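Local coordinates for catalase-3 (Neurospora crassa, PDB 4AJ9), which uses heme to break hydrogen peroxide down into water and oxygen, the reaction by which catalases protect aerobic cells, at residues 398-401 with 402-405; 451-454 with 455-458; 483-486 with 487-491. All blocks are in the same frame, centred on the assembly; numbering follows the deposited sequence.

Contact 1. Residues 398-401 with 402-405; sequences SPSY and LNKG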
loop_
_atom_site.group_PDB
_atom_site.type_symbol
_atom_site.label_atom_id
_atom_site.label_comp_id
_atom_site.label_asym_id
_atom_site.label_seq_id
_atom_site.Cartn_x
_atom_site.Cartn_y
_atom_site.Cartn_z
ATOM N N SER C 398 7.289 -28.240 2.345
ATOM C CA SER C 398 7.486 -29.431 3.161
ATOM C C SER C 398 6.173 -30.204 3.190
ATOM O O SER C 398 5.109 -29.596 3.227
ATOM C CB SER C 398 7.872 -29.032 4.586
ATOM O OG SER C 398 8.136 -30.171 5.384
ATOM N N PRO C 399 6.236 -31.544 3.176
ATOM C CA PRO C 399 7.452 -32.370 3.118
ATOM C C PRO C 399 8.013 -32.462 1.716
ATOM O O PRO C 399 7.326 -32.136 0.744
ATOM C CB PRO C 399 6.953 -33.753 3.544
ATOM C CG PRO C 399 5.531 -33.779 3.032
ATOM C CD PRO C 399 5.013 -32.369 3.253
ATOM N N SER C 400 9.252 -32.930 1.613
ATOM C CA SER C 400 9.927 -32.986 0.329
ATOM C C SER C 400 11.087 -33.975 0.360
ATOM O O SER C 400 11.876 -33.981 1.306
ATOM C CB SER C 400 10.451 -31.595 -0.030
ATOM O OG SER C 400 11.350 -31.671 -1.115
ATOM N N TYR C 401 11.181 -34.803 -0.677
ATOM C CA TYR C 401 12.341 -35.653 -0.874
ATOM C C TYR C 401 13.497 -34.808 -1.392
ATOM O O TYR C 401 14.636 -34.953 -0.942
ATOM C CB TYR C 401 12.027 -36.789 -1.864
ATOM C CG TYR C 401 13.268 -37.463 -2.405
ATOM C CD1 TYR C 401 13.936 -38.432 -1.667
ATOM C CD2 TYR C 401 13.779 -37.119 -3.652
ATOM C CE1 TYR C 401 15.084 -39.042 -2.160
ATOM C CE2 TYR C 401 14.910 -37.724 -4.153
ATOM C CZ TYR C 401 15.562 -38.681 -3.402
ATOM O OH TYR C 401 16.697 -39.272 -3.900
ATOM N N LEU C 402 13.189 -33.908 -2.325
ATOM C CA LEU C 402 14.205 -33.087 -3.000
ATOM C C LEU C 402 15.002 -32.122 -2.114
ATOM O O LEU C 402 16.147 -31.805 -2.440
ATOM C CB LEU C 402 13.580 -32.316 -4.165
ATOM C CG LEU C 402 13.031 -33.157 -5.310
ATOM C CD1 LEU C 402 12.333 -32.269 -6.353
ATOM C CD2 LEU C 402 14.161 -33.942 -5.940
ATOM N N ASN C 403 14.421 -31.625 -1.021
ATOM C CA ASN C 403 15.208 -30.769 -0.130
ATOM C C ASN C 403 15.806 -31.534 1.052
ATOM O O ASN C 403 16.340 -30.940 1.995
ATOM C CB ASN C 403 14.439 -29.511 0.320
ATOM C CG ASN C 403 13.214 -29.833 1.169
ATOM O OD1 ASN C 403 13.163 -30.857 1.860
ATOM N ND2 ASN C 403 12.214 -28.949 1.118
ATOM N N LYS C 404 15.715 -32.863 0.994
ATOM C CA LYS C 404 16.342 -33.711 2.004
ATOM C C LYS C 404 15.771 -33.486 3.400
ATOM O O LYS C 404 16.378 -33.857 4.404
ATOM C CB LYS C 404 17.854 -33.490 2.001
ATOM C CG LYS C 404 18.490 -33.825 0.663
ATOM C CD LYS C 404 19.885 -33.237 0.533
ATOM C CE LYS C 404 20.587 -33.735 -0.723
ATOM N NZ LYS C 404 20.958 -35.179 -0.606
ATOM N N GLY C 405 14.588 -32.894 3.459
ATOM C CA GLY C 405 13.949 -32.627 4.730
ATOM C C GLY C 405 14.300 -31.279 5.342
ATOM O O GLY C 405 13.978 -31.040 6.507
#

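Contact 2. Residues 451-454 with 455-458; sequences SLTP and VEQQ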
loop_
_atom_site.group_PDB
_atom_site.type_symbol
_atom_site.label_atom_id
_atom_site.label_comp_id
_atom_site.label_asym_id
_atom_site.label_seq_id
_atom_site.Cartn_x
_atom_site.Cartn_y
_atom_site.Cartn_z
ATOM N N SER C 451 -5.062 1.737 49.111
ATOM C CA SER C 451 -3.639 1.466 49.291
ATOM C C SER C 451 -2.778 2.683 48.969
ATOM O O SER C 451 -1.559 2.587 48.920
ATOM C CB SER C 451 -3.214 0.270 48.434
ATOM O OG SER C 451 -3.967 -0.889 48.773
ATOM N N LEU C 452 -3.419 3.827 48.743
ATOM C CA LEU C 452 -2.696 5.063 48.465
ATOM C C LEU C 452 -2.664 5.946 49.711
ATOM O O LEU C 452 -3.536 5.832 50.580
ATOM C CB LEU C 452 -3.370 5.825 47.320
ATOM C CG LEU C 452 -3.554 5.106 45.984
ATOM C CD1 LEU C 452 -4.431 5.932 45.054
ATOM C CD2 LEU C 452 -2.213 4.805 45.327
ATOM N N THR C 453 -1.669 6.829 49.791
ATOM C CA THR C 453 -1.610 7.808 50.875
ATOM C C THR C 453 -2.781 8.787 50.773
ATOM O O THR C 453 -3.433 8.885 49.726
ATOM C CB THR C 453 -0.281 8.604 50.879
ATOM O OG1 THR C 453 -0.296 9.575 49.828
ATOM C CG2 THR C 453 0.908 7.681 50.701
ATOM N N PRO C 454 -3.075 9.500 51.870
ATOM C CA PRO C 454 -4.227 10.407 51.875
ATOM C C PRO C 454 -4.189 11.476 50.774
ATOM O O PRO C 454 -5.221 11.730 50.160
ATOM C CB PRO C 454 -4.144 11.061 53.256
ATOM C CG PRO C 454 -3.498 10.014 54.108
ATOM C CD PRO C 454 -2.479 9.358 53.211
ATOM N N VAL C 455 -3.046 12.110 50.551
ATOM C CA VAL C 455 -2.947 13.145 49.524
ATOM C C VAL C 455 -2.944 12.494 48.142
ATOM O O VAL C 455 -3.460 13.048 47.166
ATOM C CB VAL C 455 -1.678 14.001 49.703
ATOM C CG1 VAL C 455 -1.508 14.960 48.517
ATOM C CG2 VAL C 455 -1.750 14.776 51.016
ATOM N N GLU C 456 -2.358 11.306 48.074
ATOM C CA GLU C 456 -2.363 10.511 46.855
ATOM C C GLU C 456 -3.796 10.165 46.461
ATOM O O GLU C 456 -4.166 10.250 45.289
ATOM C CB GLU C 456 -1.551 9.241 47.069
ATOM C CG GLU C 456 -1.026 8.620 45.807
ATOM C CD GLU C 456 0.048 7.587 46.077
ATOM O OE1 GLU C 456 0.107 7.062 47.217
ATOM O OE2 GLU C 456 0.828 7.304 45.144
ATOM N N GLN C 457 -4.606 9.782 47.446
ATOM C CA GLN C 457 -6.033 9.547 47.214
ATOM C C GLN C 457 -6.692 10.835 46.740
ATOM O O GLN C 457 -7.591 10.823 45.892
ATOM C CB GLN C 457 -6.716 9.053 48.494
ATOM C CG GLN C 457 -6.309 7.653 48.933
ATOM C CD GLN C 457 -7.029 7.225 50.207
ATOM O OE1 GLN C 457 -7.422 8.068 51.007
ATOM N NE2 GLN C 457 -7.219 5.917 50.390
ATOM N N GLN C 458 -6.238 11.956 47.284
ATOM C CA GLN C 458 -6.817 13.237 46.902
ATOM C C GLN C 458 -6.512 13.540 45.432
ATOM O O GLN C 458 -7.354 14.081 44.726
ATOM C CB GLN C 458 -6.322 14.368 47.812
ATOM C CG GLN C 458 -7.044 15.699 47.584
ATOM C CD GLN C 458 -8.506 15.657 47.968
ATOM O OE1 GLN C 458 -8.849 15.507 49.143
ATOM N NE2 GLN C 458 -9.380 15.808 46.983
#

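Contact 3. Residues 483-486 with 487-491; sequences QLNK and ISNDV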
loop_
_atom_site.group_PDB
_atom_site.type_symbol
_atom_site.label_atom_id
_atom_site.label_comp_id
_atom_site.label_asym_id
_atom_site.label_seq_id
_atom_site.Cartn_x
_atom_site.Cartn_y
_atom_site.Cartn_z
ATOM N N GLN C 483 -21.475 4.505 39.430
ATOM C CA GLN C 483 -20.379 3.539 39.387
ATOM C C GLN C 483 -19.299 3.808 40.425
ATOM O O GLN C 483 -18.822 2.881 41.078
ATOM C CB GLN C 483 -19.777 3.464 37.982
ATOM C CG GLN C 483 -20.761 2.953 36.951
ATOM C CD GLN C 483 -21.239 1.546 37.257
ATOM O OE1 GLN C 483 -20.437 0.671 37.583
ATOM N NE2 GLN C 483 -22.546 1.321 37.152
ATOM N N LEU C 484 -18.889 5.062 40.578
ATOM C CA LEU C 484 -17.862 5.352 41.574
ATOM C C LEU C 484 -18.354 4.925 42.949
ATOM O O LEU C 484 -17.587 4.416 43.756
ATOM C CB LEU C 484 -17.522 6.840 41.601
ATOM C CG LEU C 484 -16.827 7.375 40.349
ATOM C CD1 LEU C 484 -16.645 8.884 40.476
ATOM C CD2 LEU C 484 -15.487 6.670 40.130
ATOM N N ASN C 485 -19.643 5.152 43.196
ATOM C CA ASN C 485 -20.251 4.836 44.477
ATOM C C ASN C 485 -20.195 3.352 44.831
ATOM O O ASN C 485 -20.282 2.989 46.007
ATOM C CB ASN C 485 -21.712 5.294 44.509
ATOM C CG ASN C 485 -22.319 5.194 45.906
ATOM O OD1 ASN C 485 -21.679 5.554 46.888
ATOM N ND2 ASN C 485 -23.539 4.683 45.996
ATOM N N LYS C 486 -20.084 2.497 43.817
ATOM C CA LYS C 486 -20.012 1.058 44.040
ATOM C C LYS C 486 -18.620 0.673 44.504
ATOM O O LYS C 486 -18.401 -0.404 45.065
ATOM C CB LYS C 486 -20.376 0.288 42.768
ATOM C CG LYS C 486 -21.853 0.270 42.460
ATOM C CD LYS C 486 -22.103 -0.500 41.182
ATOM C CE LYS C 486 -23.530 -0.313 40.678
ATOM N NZ LYS C 486 -24.544 -0.968 41.549
ATOM N N ILE C 487 -17.676 1.569 44.268
ATOM C CA ILE C 487 -16.303 1.361 44.680
ATOM C C ILE C 487 -16.068 1.930 46.077
ATOM O O ILE C 487 -15.486 1.270 46.937
ATOM C CB ILE C 487 -15.327 2.035 43.696
ATOM C CG1 ILE C 487 -15.345 1.313 42.346
ATOM C CG2 ILE C 487 -13.929 2.042 44.258
ATOM C CD1 ILE C 487 -14.532 2.027 41.271
ATOM N N SER C 488 -16.520 3.164 46.286
ATOM C CA SER C 488 -16.346 3.845 47.559
ATOM C C SER C 488 -17.352 4.980 47.686
ATOM O O SER C 488 -17.388 5.889 46.861
ATOM C CB SER C 488 -14.923 4.392 47.679
ATOM O OG SER C 488 -14.806 5.294 48.763
ATOM N N ASN C 489 -18.191 4.909 48.710
ATOM C CA ASN C 489 -19.141 5.976 48.964
ATOM C C ASN C 489 -18.468 7.335 49.178
ATOM O O ASN C 489 -18.957 8.347 48.684
ATOM C CB ASN C 489 -20.063 5.624 50.137
ATOM C CG ASN C 489 -21.066 6.716 50.432
ATOM O OD1 ASN C 489 -20.980 7.383 51.462
ATOM N ND2 ASN C 489 -22.021 6.915 49.522
ATOM N N ASP C 490 -17.346 7.363 49.897
ATOM C CA ASP C 490 -16.639 8.621 50.134
ATOM C C ASP C 490 -16.071 9.207 48.837
ATOM O O ASP C 490 -16.096 10.417 48.634
ATOM C CB ASP C 490 -15.493 8.439 51.130
ATOM C CG ASP C 490 -14.903 9.759 51.573
ATOM O OD1 ASP C 490 -15.692 10.663 51.909
ATOM O OD2 ASP C 490 -13.660 9.907 51.573
ATOM N N VAL C 491 -15.544 8.348 47.971
ATOM C CA VAL C 491 -15.029 8.814 46.690
ATOM C C VAL C 491 -16.143 9.475 45.894
ATOM O O VAL C 491 -15.975 10.580 45.372
ATOM C CB VAL C 491 -14.401 7.673 45.860
ATOM C CG1 VAL C 491 -14.174 8.140 44.418
ATOM C CG2 VAL C 491 -13.081 7.235 46.469
#

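Contact 1. Residues 398-401 with 402-405
L402 meets Y401 at the start of a tight reversal of the chain. Its CD2 methyl lies 3.9 Å from CD2 on the Y401 ring, the two side chains crossing at about a right angle; the L402 side chain also packs on H395 and Y397, and on V476 of the second subunit.

N403 does most of the work. Its backbone N-H bonds to S400 OG at 3.1 Å (N-H...O 154°); OG can receive it because it stands anti to its own backbone N (chi1 167°), beside the carbonyl carbon and facing the N-H of N403. The same hydroxyl is hydrogen-bonded to D178 of the second subunit, whose carboxylate also takes the backbone N-H groups of Y401 and L402. The N403 amide folds back over S400, with ND2 3.4 Å from S400 CB, and ND2 itself bonds to the carbonyl of H395.

K404 closes the turn: its N bonds to Y401 O at 3.0 Å. Its side chain lies close to a bound pentaethylene glycol.

At G405 the backbone N gives a bent bond of 3.0 Å to N403 OD1, at 136°. A type I beta turn from Y401 to K404 thus runs into an Asx turn at N403, on a surface loop whose backbone N-H groups grip a carboxylate of a neighbouring subunit.

Contact 2. Residues 451-454 with 455-458
E456 and T453 form a capping box, the reciprocal pair of bonds that starts helix 454-468, with T453 as N-cap. E456 runs extended back past the cap, its CG anti to the backbone N. Its OE1 takes T453 N in a fairly straight bond (162°), 3.1 Å long, on the anti lone pair. In return the N-H of E456 gives to T453 OG1 at 3.2 Å; chi1 of 75° swings OG1 between the backbone N and carbonyl carbon, facing the first turn. L452 crosses the E456 chain at about a right angle, and L452 CD2 lies 3.7 Å from E456 CD. The buried carboxylate has further donors: S520 OG at OE1, and the backbone N-H groups of I521 and F522 at OE2. These bonds tie the helix start to the 520-522 segment and would be expected to favour the charged form.

P454 occupies the first turn with its ring turned outward and its CB 3.1 Å from V455 N; its O accepts from Q458 N at 3.1 Å. The Q457 side chain leans back along the turn, NE2 bonded to F449 O and CG 3.2 Å from T453 O. That carbonyl oxygen takes Q457 N at 2.7 Å.

Contact 3. Residues 483-486 with 487-491
N485 and N489 lie side by side and point the same way at the junction between helix 474-487 and helix 489-499, with S488 as N-cap of the second. Both have CG anti to the backbone N, which carries the two amides out on one flank of the kink. Their planes are turned 65° from each other, yet the bond between them is good: N489 ND2 gives to N485 OD1 at 3.0 Å with an N-H...O angle of 163°. The acceptor lies close to the plane of the N489 amide, while ND2 is tilted 22° from the N485 carbonyl plane. Each amide has a further partner in the loop beyond, N485 ND2 on Q505 O and N489 ND2 on P504 O, which fixes how both groups are rotated and leaves the side-by-side pair stitched to that loop.

On another side of the bend, I487 brings its CB within 3.3 Å of L484 O and packs, as L484 does, on F191 of helix 187-193. The K486 amine makes a weak, long ion pair with D507.

Two backbone donors converge on L484 O: S488 N at 3.0 Å and I487 N at 2.9 Å. At the new helix start, S488 OG accepts from V491 N at 3.2 Å, an almost straight capping bond.

Overall arrangement
Contacts 2 and 3 are neighbours: their centres are 15 Å apart and their nearest atoms about 7 Å, with no direct touch. Both lie at helix starts in the same helical region, contact 2 opening helix 454-468 and contact 3 spanning the junction of helix 474-487 with helix 489-499. Helix 443-450 links them, since Q457 bonds to F449 O while V491 packs on the F449 side chain; the R494 guanidinium bonds to Q458 OE1 and makes a salt bridge with D490. Contact 1 is remote, its centre 65 Å from either, yet its Y401 and L402 meet Q475 and V476 on the second subunit's copy of helix 474-487, the helix that carries contact 3. All three lie away from the annotated heme and active-site residues.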